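Local coordinates for SWD1-like protein (Myceliophthora thermophila, PDB 6E29), which probably serves, through this WD-repeat beta-propeller domain, as a Swd1-type (Cps50) subunit of the COMPASS histone H3K4 methyltransferase complex, at residues B[236-241]-B[262-267]. Numbering follows the deposited sequence.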
loop_
_atom_site.group_PDB
_atom_site.type_symbol
_atom_site.label_atom_id
_atom_site.label_comp_id
_atom_site.label_asym_id
_atom_site.label_seq_id
_atom_site.Cartn_x
_atom_site.Cartn_y
_atom_site.Cartn_z
ATOM N N ASP B 236 -3.396 7.650 14.179
ATOM C CA ASP B 236 -3.775 7.733 15.577
ATOM C C ASP B 236 -2.970 6.764 16.438
ATOM O O ASP B 236 -3.396 6.436 17.535
ATOM C CB ASP B 236 -5.303 7.554 15.767
ATOM C CG ASP B 236 -5.844 6.193 15.269
ATOM O OD1 ASP B 236 -5.043 5.375 14.770
ATOM O OD2 ASP B 236 -7.081 5.962 15.393
ATOM N N ARG B 237 -1.789 6.326 15.969
ATOM C CA ARG B 237 -0.833 5.547 16.748
ATOM C C ARG B 237 -1.286 4.112 16.945
ATOM O O ARG B 237 -0.738 3.395 17.783
ATOM C CB ARG B 237 -0.538 6.190 18.128
ATOM C CG ARG B 237 0.101 7.577 18.032
ATOM C CD ARG B 237 0.139 8.374 19.316
ATOM N NE ARG B 237 0.912 9.588 19.052
ATOM C CZ ARG B 237 0.452 10.649 18.375
ATOM N NH1 ARG B 237 -0.792 10.669 17.882
ATOM N NH2 ARG B 237 1.240 11.698 18.176
ATOM N N ILE B 238 -2.316 3.679 16.229
ATOM C CA ILE B 238 -2.868 2.354 16.426
ATOM C C ILE B 238 -2.865 1.626 15.099
ATOM O O ILE B 238 -3.348 2.162 14.104
ATOM C CB ILE B 238 -4.288 2.418 16.999
ATOM C CG1 ILE B 238 -4.220 3.112 18.359
ATOM C CG2 ILE B 238 -4.848 1.017 17.137
ATOM C CD1 ILE B 238 -5.613 3.442 18.931
ATOM N N ILE B 239 -2.317 0.411 15.090
ATOM C CA ILE B 239 -2.378 -0.483 13.942
ATOM C C ILE B 239 -3.555 -1.423 14.159
ATOM O O ILE B 239 -3.833 -1.835 15.298
ATOM C CB ILE B 239 -1.056 -1.251 13.764
ATOM C CG1 ILE B 239 0.101 -0.278 13.598
ATOM C CG2 ILE B 239 -1.147 -2.160 12.495
ATOM C CD1 ILE B 239 1.543 -0.949 13.811
ATOM N N ARG B 240 -4.291 -1.718 13.083
ATOM C CA ARG B 240 -5.511 -2.511 13.215
ATOM C C ARG B 240 -5.572 -3.552 12.127
ATOM O O ARG B 240 -5.188 -3.268 10.987
ATOM C CB ARG B 240 -6.764 -1.649 13.064
ATOM C CG ARG B 240 -6.843 -0.602 14.228
ATOM C CD ARG B 240 -7.989 0.369 13.943
ATOM N NE ARG B 240 -8.200 1.374 14.992
ATOM C CZ ARG B 240 -7.614 2.563 15.038
ATOM N NH1 ARG B 240 -6.735 2.945 14.098
ATOM N NH2 ARG B 240 -7.909 3.390 16.047
ATOM N N THR B 241 -6.081 -4.727 12.479
ATOM C CA THR B 241 -6.449 -5.744 11.508
ATOM C C THR B 241 -7.954 -5.938 11.556
ATOM O O THR B 241 -8.582 -5.819 12.616
ATOM C CB THR B 241 -5.743 -7.058 11.765
ATOM O OG1 THR B 241 -5.937 -7.461 13.137
ATOM C CG2 THR B 241 -4.221 -6.879 11.458
ATOM N N GLU B 262 -10.282 -7.080 14.323
ATOM C CA GLU B 262 -9.641 -8.268 14.871
ATOM C C GLU B 262 -8.708 -7.907 16.029
ATOM O O GLU B 262 -8.986 -8.246 17.178
ATOM C CB GLU B 262 -8.875 -9.007 13.778
ATOM C CG GLU B 262 -8.295 -10.332 14.330
ATOM C CD GLU B 262 -7.347 -11.019 13.361
ATOM O OE1 GLU B 262 -7.543 -12.236 13.058
ATOM O OE2 GLU B 262 -6.418 -10.310 12.925
ATOM N N HIS B 263 -7.603 -7.222 15.750
ATOM C CA HIS B 263 -6.659 -6.789 16.774
ATOM C C HIS B 263 -6.307 -5.319 16.600
ATOM O O HIS B 263 -6.279 -4.795 15.482
ATOM C CB HIS B 263 -5.339 -7.589 16.731
ATOM C CG HIS B 263 -5.482 -9.020 17.126
ATOM N ND1 HIS B 263 -5.998 -9.415 18.333
ATOM C CD2 HIS B 263 -5.224 -10.155 16.437
ATOM C CE1 HIS B 263 -6.026 -10.733 18.391
ATOM N NE2 HIS B 263 -5.558 -11.206 17.252
ATOM N N LYS B 264 -5.974 -4.678 17.721
ATOM C CA LYS B 264 -5.303 -3.377 17.766
ATOM C C LYS B 264 -3.876 -3.617 18.230
ATOM O O LYS B 264 -3.663 -4.337 19.216
ATOM C CB LYS B 264 -5.966 -2.421 18.761
ATOM C CG LYS B 264 -7.220 -1.719 18.283
ATOM C CD LYS B 264 -7.818 -0.875 19.368
ATOM C CE LYS B 264 -8.195 -1.719 20.560
ATOM N NZ LYS B 264 -8.735 -0.820 21.638
ATOM N N PHE B 265 -2.911 -2.984 17.578
ATOM C CA PHE B 265 -1.515 -3.093 18.001
ATOM C C PHE B 265 -0.992 -1.693 18.258
ATOM O O PHE B 265 -1.151 -0.808 17.408
ATOM C CB PHE B 265 -0.646 -3.772 16.952
ATOM C CG PHE B 265 -1.160 -5.080 16.484
ATOM C CD1 PHE B 265 -0.887 -6.231 17.190
ATOM C CD2 PHE B 265 -1.921 -5.170 15.306
ATOM C CE1 PHE B 265 -1.372 -7.462 16.742
ATOM C CE2 PHE B 265 -2.385 -6.398 14.860
ATOM C CZ PHE B 265 -2.080 -7.546 15.580
ATOM N N GLN B 266 -0.388 -1.475 19.433
ATOM C CA GLN B 266 -0.033 -0.110 19.805
ATOM C C GLN B 266 0.973 -0.168 20.946
ATOM O O GLN B 266 1.211 -1.226 21.530
ATOM C CB GLN B 266 -1.254 0.715 20.235
ATOM C CG GLN B 266 -1.922 0.195 21.460
ATOM C CD GLN B 266 -3.205 0.912 21.728
ATOM O OE1 GLN B 266 -3.272 2.152 21.669
ATOM N NE2 GLN B 266 -4.258 0.144 21.992
ATOM N N ASP B 267 1.574 0.981 21.243
ATOM C CA ASP B 267 2.473 1.120 22.395
ATOM C C ASP B 267 2.006 2.332 23.201
ATOM O O ASP B 267 2.386 3.466 22.896
ATOM C CB ASP B 267 3.941 1.256 21.957
ATOM C CG ASP B 267 4.938 1.049 23.127
ATOM O OD1 ASP B 267 5.969 0.340 22.985
ATOM O OD2 ASP B 267 4.661 1.575 24.206
HETATM O O HOH W 1 1.244 3.411 19.676
#
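Thr241 meets Glu262 and His263 at a classic beta bulge, where two residues of one strand face one of the other. With chi1 at 52°, OG1 of Thr241 lies between the backbone N and the carbonyl carbon, where it meets both Glu262 OE2 and His263 N. OG1 donates to the anti lone pair of Glu262 OE2 at 2.9 Å. The same OG1 accepts a bent bond from His263 N, 3.1 Å long. Backbone bonds join Thr241 O to Glu262 N and Thr241 N to His263 O.

Further along, Ile239 and Phe265 form a hydrogen-bonded antiparallel pair. Phe265 N lies 2.7 Å from Ile239 O, and Ile239 N bonds back to Phe265 O. Their side chains cross at about a right angle. Thr241 CG2 reaches the edge of the Phe265 ring, 3.9 Å from CE2. On the face that bears Arg240 and Lys264, Ile238 CG2 packs 3.8 Å from Lys264 CG. That methyl also covers the centre of one face of the Arg240 guanidinium. Arg240 grips Asp236 end-on, with NH1 to OD1 at 3.0 Å and NH2 to OD2 at 2.8 Å. A water links Arg237 O to Asp267 N beyond the paired strands.

The contact pairs the third strand of a four-stranded propeller blade, 239-243, with the fourth, 261-265. Ile239, Thr241 and Phe265 pack against the next blade, on residues such as Val277 and Val286. The Arg301 carbonyl accepts from His263 NE2. The Thr241 hydroxyl thus joins the two bulge residues, taking the His263 N-H and giving its own proton to the Glu262 carboxylate, whose other oxygen pairs with Arg301 of the next blade.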